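Local coordinates for DNA helicase RecQ (Deinococcus radiodurans, PDB 4Q48), which probably couples ATP hydrolysis to the unwinding of duplex DNA, translocating in the 3'-5' direction, here as its zinc-containing catalytic core, at residues A[213-219]-A[335-341]; A[208-214]-A[382-386]. All blocks are in the same frame, centred on the assembly; numbering follows the deposited sequence.

Contact 1. Residues A[213-219]-A[335-341]; sequences QYRVGLK and TAWMVYG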
# COMPACT_ATOMS: atom_id res chain seq x y z
N GLN A 213 10.56 -12.49 -8.21
CA GLN A 213 11.88 -11.95 -7.92
C GLN A 213 11.95 -10.46 -8.28
O GLN A 213 11.62 -10.09 -9.41
CB GLN A 213 12.96 -12.73 -8.66
CG GLN A 213 14.28 -12.02 -8.69
CD GLN A 213 15.46 -12.89 -9.10
OE1 GLN A 213 16.29 -12.49 -9.93
NE2 GLN A 213 15.54 -14.07 -8.51
N TYR A 214 12.35 -9.59 -7.34
CA TYR A 214 12.35 -8.14 -7.62
C TYR A 214 13.71 -7.59 -8.10
O TYR A 214 14.76 -7.87 -7.51
CB TYR A 214 11.88 -7.35 -6.39
CG TYR A 214 10.44 -7.65 -6.03
CD1 TYR A 214 9.39 -6.94 -6.60
CD2 TYR A 214 10.15 -8.68 -5.15
CE1 TYR A 214 8.08 -7.23 -6.27
CE2 TYR A 214 8.85 -9.00 -4.83
CZ TYR A 214 7.81 -8.27 -5.39
OH TYR A 214 6.53 -8.61 -5.03
N ARG A 215 13.67 -6.85 -9.22
CA ARG A 215 14.86 -6.21 -9.76
C ARG A 215 14.63 -4.78 -10.21
O ARG A 215 13.69 -4.49 -10.97
CB ARG A 215 15.41 -6.97 -10.95
CG ARG A 215 15.95 -8.36 -10.67
CD ARG A 215 16.53 -8.90 -11.96
NE ARG A 215 16.32 -10.33 -12.04
CZ ARG A 215 16.46 -11.02 -13.16
NH1 ARG A 215 16.79 -10.39 -14.27
NH2 ARG A 215 16.23 -12.33 -13.15
N VAL A 216 15.52 -3.90 -9.77
CA VAL A 216 15.55 -2.52 -10.22
C VAL A 216 16.99 -2.24 -10.64
O VAL A 216 17.93 -2.68 -9.99
CB VAL A 216 15.10 -1.54 -9.11
CG1 VAL A 216 15.09 -0.14 -9.63
CG2 VAL A 216 13.71 -1.92 -8.58
N GLY A 217 17.18 -1.55 -11.75
CA GLY A 217 18.52 -1.24 -12.21
C GLY A 217 18.50 0.02 -13.05
O GLY A 217 17.42 0.58 -13.33
N LEU A 218 19.69 0.44 -13.50
CA LEU A 218 19.85 1.74 -14.17
C LEU A 218 19.45 1.68 -15.63
O LEU A 218 19.86 0.79 -16.34
CB LEU A 218 21.31 2.20 -14.03
CG LEU A 218 21.72 3.42 -14.87
CD1 LEU A 218 20.81 4.58 -14.60
CD2 LEU A 218 23.18 3.82 -14.64
N LYS A 219 18.65 2.65 -16.08
CA LYS A 219 18.21 2.72 -17.49
C LYS A 219 19.37 2.98 -18.43
O LYS A 219 20.15 3.90 -18.21
CB LYS A 219 17.15 3.81 -17.65
CG LYS A 219 16.60 3.96 -19.04
CD LYS A 219 15.08 3.96 -19.03
CE LYS A 219 14.53 5.25 -18.60
NZ LYS A 219 13.05 5.16 -18.48
N THR A 335 9.59 -12.72 -12.74
CA THR A 335 10.52 -11.63 -12.49
C THR A 335 9.83 -10.29 -12.59
O THR A 335 9.07 -10.05 -13.53
CB THR A 335 11.68 -11.58 -13.49
OG1 THR A 335 12.22 -12.90 -13.74
CG2 THR A 335 12.74 -10.58 -13.02
N ALA A 336 10.08 -9.40 -11.64
CA ALA A 336 9.70 -8.02 -11.83
C ALA A 336 10.99 -7.29 -12.09
O ALA A 336 11.90 -7.36 -11.28
CB ALA A 336 8.97 -7.47 -10.64
N TRP A 337 11.06 -6.66 -13.26
CA TRP A 337 12.27 -6.06 -13.82
C TRP A 337 12.00 -4.59 -14.14
O TRP A 337 11.06 -4.29 -14.89
CB TRP A 337 12.65 -6.82 -15.06
CG TRP A 337 13.87 -6.43 -15.84
CD1 TRP A 337 15.08 -7.05 -15.82
CD2 TRP A 337 13.95 -5.41 -16.85
NE1 TRP A 337 15.93 -6.46 -16.74
CE2 TRP A 337 15.26 -5.45 -17.38
CE3 TRP A 337 13.05 -4.46 -17.36
CZ2 TRP A 337 15.70 -4.57 -18.39
CZ3 TRP A 337 13.49 -3.58 -18.34
CH2 TRP A 337 14.80 -3.65 -18.86
N MET A 338 12.77 -3.68 -13.54
CA MET A 338 12.57 -2.24 -13.78
C MET A 338 13.88 -1.48 -13.94
O MET A 338 14.86 -1.65 -13.18
CB MET A 338 11.73 -1.60 -12.67
CG MET A 338 11.71 -0.06 -12.70
SD MET A 338 10.60 0.76 -11.52
CE MET A 338 11.44 0.49 -9.97
N VAL A 339 13.89 -0.61 -14.94
CA VAL A 339 14.99 0.31 -15.13
C VAL A 339 14.45 1.72 -15.09
O VAL A 339 13.35 2.01 -15.54
CB VAL A 339 15.75 0.07 -16.46
CG1 VAL A 339 16.67 -1.15 -16.37
CG2 VAL A 339 14.77 0.01 -17.65
N TYR A 340 15.25 2.60 -14.51
CA TYR A 340 14.89 3.98 -14.43
C TYR A 340 16.22 4.71 -14.47
O TYR A 340 17.27 4.14 -14.14
CB TYR A 340 14.09 4.28 -13.16
CG TYR A 340 14.94 4.43 -11.92
CD1 TYR A 340 15.55 3.34 -11.33
CD2 TYR A 340 15.14 5.69 -11.35
CE1 TYR A 340 16.34 3.51 -10.21
CE2 TYR A 340 15.91 5.85 -10.23
CZ TYR A 340 16.51 4.78 -9.68
OH TYR A 340 17.29 4.97 -8.58
N GLY A 341 16.19 5.97 -14.89
CA GLY A 341 17.40 6.75 -14.92
C GLY A 341 17.27 8.14 -14.34
O GLY A 341 16.20 8.56 -13.86
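Residues 213-218 and 335-340 run side by side as parallel strands, their axes 4.7 Å apart at closest approach and inclined at 20°. They belong to the six-stranded parallel sheet of the second RecA-like helicase domain, where 212-218 is the edge strand and 334-340 its inner neighbour. The hydrogen-bond ladder is the staggered one of parallel pairing: Arg-215 donates to Ala-336 O (N to O 2.8 Å) and accepts from Met-338 N (O to N 2.8 Å). Gly-217 repeats this with Met-338 O and Tyr-340 N, and Lys-219 N closes the ladder on Tyr-340 O at 2.8 Å.

Side chains alternate between two faces. Tyr-214, Val-216, Ala-336 and Met-338 share the apolar one, with Val-216 CG2 3.6 Å from Met-338 CE; helices 317-324 and 359-376 pack against it. Gln-213, Arg-215, Thr-335, Trp-337 and Val-339 occupy the other, where helix 222-233 lies and Phe-229 stacks on Trp-337. Past the last bridge Lys-219 turns its amine to Leu-311 O and Asp-344. Gln-213 NE2 hydrogen-bonds to Asn-400 OD1. Arg-215 forms a salt bridge with Glu-233, while its NE bonds to Gln-213 OE1 at 3.0 Å and Thr-335 CG2 lies over its guanidinium, 3.7 Å from NE.

Contact 2. Residues A[208-214]-A[382-386]; sequences DRPNIQY and RRQVL
This contact joins a turn and strand start to a helix, centred on the buried Arg-383 and on Tyr-214: the segment entering the second RecA-like domain meets the first turn of helix 382-389, in the RecQ zinc-binding domain. Residues 208-211 are extended at first and then fold into a type I beta turn from Arg-209 to Ile-212, closed by Ile-212 N to Arg-209 O at 2.9 Å; strand geometry begins at Ile-212. Strand 212-214 and helix 382-386 cross almost at right angles, 97°, with axes 9.8 Å apart; the nearest CA atoms, of Tyr-214 and Arg-382, are 7.1 Å apart.

Side chains bridge this gap. Arg-383 (chi1 and chi2 t, chi3 m, chi4 -94°) slots its guanidinium into the mouth of the turn. Its NH1 makes a salt bridge with Asp-208 OD1 at 2.9 Å and a weak hydrogen bond to Arg-209 O at 3.1 Å; Asp-208 OD1, Arg-209 O and Ile-212 O all lie near the guanidinium plane. NH2 also bonds to Asn-400 O. The helix directly follows zinc ligand Cys-381, and ligand Cys-398 touches Arg-383, which thus links the lead-in to the four-cysteine zinc site. Tyr-214 (chi1 m, chi2 -88°) points toward the helix, its CE2 over one guanidinium face, 3.1 Å from NH1. Leu-386 (t, p) sets CD2 over the tyrosine ring, a CH-pi contact 4.0 Å from the centroid. Arg-382 pairs with Asp-402. The shortest hydrogen bond between the segments runs from Arg-383 NH2 to Ile-212 O, 2.6 Å.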
# COMPACT_ATOMS: atom_id res chain seq x y z
N ASP A 208 3.79 -10.36 0.87
CA ASP A 208 4.87 -10.95 0.14
C ASP A 208 4.35 -11.84 -0.99
O ASP A 208 3.28 -12.44 -0.91
CB ASP A 208 5.78 -11.75 1.07
CG ASP A 208 7.08 -12.13 0.39
OD1 ASP A 208 7.40 -11.53 -0.67
OD2 ASP A 208 7.77 -13.04 0.91
N ARG A 209 5.10 -11.83 -2.08
CA ARG A 209 4.86 -12.72 -3.18
C ARG A 209 6.19 -13.40 -3.49
O ARG A 209 6.87 -13.05 -4.43
CB ARG A 209 4.30 -11.96 -4.38
CG ARG A 209 3.01 -11.17 -4.08
CD ARG A 209 1.76 -12.05 -4.13
NE ARG A 209 1.70 -12.97 -5.27
CZ ARG A 209 1.32 -12.61 -6.50
NH1 ARG A 209 0.95 -11.36 -6.77
NH2 ARG A 209 1.29 -13.51 -7.47
N PRO A 210 6.57 -14.38 -2.68
CA PRO A 210 7.89 -15.03 -2.73
C PRO A 210 8.37 -15.49 -4.12
O PRO A 210 9.58 -15.54 -4.39
CB PRO A 210 7.70 -16.24 -1.81
CG PRO A 210 6.63 -15.79 -0.85
CD PRO A 210 5.69 -14.99 -1.67
N ASN A 211 7.42 -15.84 -5.00
CA ASN A 211 7.79 -16.41 -6.28
C ASN A 211 8.14 -15.33 -7.29
O ASN A 211 8.72 -15.61 -8.36
CB ASN A 211 6.69 -17.35 -6.80
CG ASN A 211 5.38 -16.65 -6.99
OD1 ASN A 211 4.86 -16.01 -6.07
ND2 ASN A 211 4.81 -16.76 -8.19
N ILE A 212 7.84 -14.08 -6.93
CA ILE A 212 8.21 -12.94 -7.76
C ILE A 212 9.57 -12.44 -7.30
O ILE A 212 9.71 -12.03 -6.14
CB ILE A 212 7.21 -11.79 -7.66
CG1 ILE A 212 5.81 -12.26 -8.07
CG2 ILE A 212 7.68 -10.62 -8.51
CD1 ILE A 212 4.73 -11.23 -7.83
N GLN A 213 10.56 -12.49 -8.21
CA GLN A 213 11.88 -11.95 -7.92
C GLN A 213 11.95 -10.46 -8.28
O GLN A 213 11.62 -10.09 -9.41
CB GLN A 213 12.96 -12.73 -8.66
CG GLN A 213 14.28 -12.02 -8.69
CD GLN A 213 15.46 -12.89 -9.10
OE1 GLN A 213 16.29 -12.49 -9.93
NE2 GLN A 213 15.54 -14.07 -8.51
N TYR A 214 12.35 -9.59 -7.34
CA TYR A 214 12.35 -8.14 -7.62
C TYR A 214 13.71 -7.59 -8.10
O TYR A 214 14.76 -7.87 -7.51
CB TYR A 214 11.88 -7.35 -6.39
CG TYR A 214 10.44 -7.65 -6.03
CD1 TYR A 214 9.39 -6.94 -6.60
CD2 TYR A 214 10.15 -8.68 -5.15
CE1 TYR A 214 8.08 -7.23 -6.27
CE2 TYR A 214 8.85 -9.00 -4.83
CZ TYR A 214 7.81 -8.27 -5.39
OH TYR A 214 6.53 -8.61 -5.03
N ARG A 382 15.77 -5.59 -1.31
CA ARG A 382 14.66 -4.75 -1.80
C ARG A 382 13.34 -5.15 -1.18
O ARG A 382 12.51 -4.29 -0.92
CB ARG A 382 14.46 -4.85 -3.30
CG ARG A 382 15.67 -4.79 -4.12
CD ARG A 382 15.24 -4.38 -5.48
NE ARG A 382 15.36 -2.95 -5.51
CZ ARG A 382 16.48 -2.34 -5.84
NH1 ARG A 382 17.54 -3.06 -6.20
NH2 ARG A 382 16.53 -1.02 -5.82
N ARG A 383 13.13 -6.46 -1.03
CA ARG A 383 11.85 -6.99 -0.60
C ARG A 383 11.52 -6.46 0.80
O ARG A 383 10.44 -5.93 1.01
CB ARG A 383 11.85 -8.53 -0.61
CG ARG A 383 10.46 -9.17 -0.68
CD ARG A 383 10.51 -10.67 -0.66
NE ARG A 383 11.16 -11.21 -1.85
CZ ARG A 383 10.50 -11.59 -2.94
NH1 ARG A 383 9.18 -11.49 -2.97
NH2 ARG A 383 11.16 -12.09 -4.00
N GLN A 384 12.50 -6.53 1.71
CA GLN A 384 12.34 -5.97 3.05
C GLN A 384 11.86 -4.52 2.99
O GLN A 384 10.93 -4.15 3.71
CB GLN A 384 13.63 -6.05 3.85
CG GLN A 384 13.89 -7.41 4.47
CD GLN A 384 15.24 -7.52 5.17
OE1 GLN A 384 16.21 -6.84 4.81
NE2 GLN A 384 15.32 -8.39 6.16
N VAL A 385 12.47 -3.70 2.14
CA VAL A 385 12.09 -2.29 2.06
C VAL A 385 10.67 -2.13 1.53
O VAL A 385 9.92 -1.30 2.04
CB VAL A 385 13.06 -1.49 1.17
CG1 VAL A 385 12.47 -0.13 0.78
CG2 VAL A 385 14.43 -1.33 1.84
N LEU A 386 10.33 -2.92 0.52
CA LEU A 386 9.01 -2.87 -0.14
C LEU A 386 7.88 -3.23 0.81
O LEU A 386 6.89 -2.52 0.91
CB LEU A 386 8.97 -3.81 -1.36
CG LEU A 386 7.64 -4.13 -2.05
CD1 LEU A 386 7.04 -2.89 -2.68
CD2 LEU A 386 7.84 -5.17 -3.12

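Both contacts use strand 212-218 and share Gln-213 and Tyr-214; their centres lie 13 Å apart. Contact 1 ties the strand into its sheet, whereas contact 2 ties its start and the preceding turn to the zinc-binding domain, and in sequence the loop closed by contact 1 is nested within that of contact 2. They touch directly: Val-216 CB lies 3.6 Å from Arg-382 NH2, and Ala-336 CB lies 4.0 Å from Ile-212 CG2. The zinc ion, held by Cys-381, Cys-398, Cys-401 and Cys-404, sits about 5 Å from the side chain of Arg-383 and about 7 Å from that of Tyr-214, so the sheet edge borders the metal site.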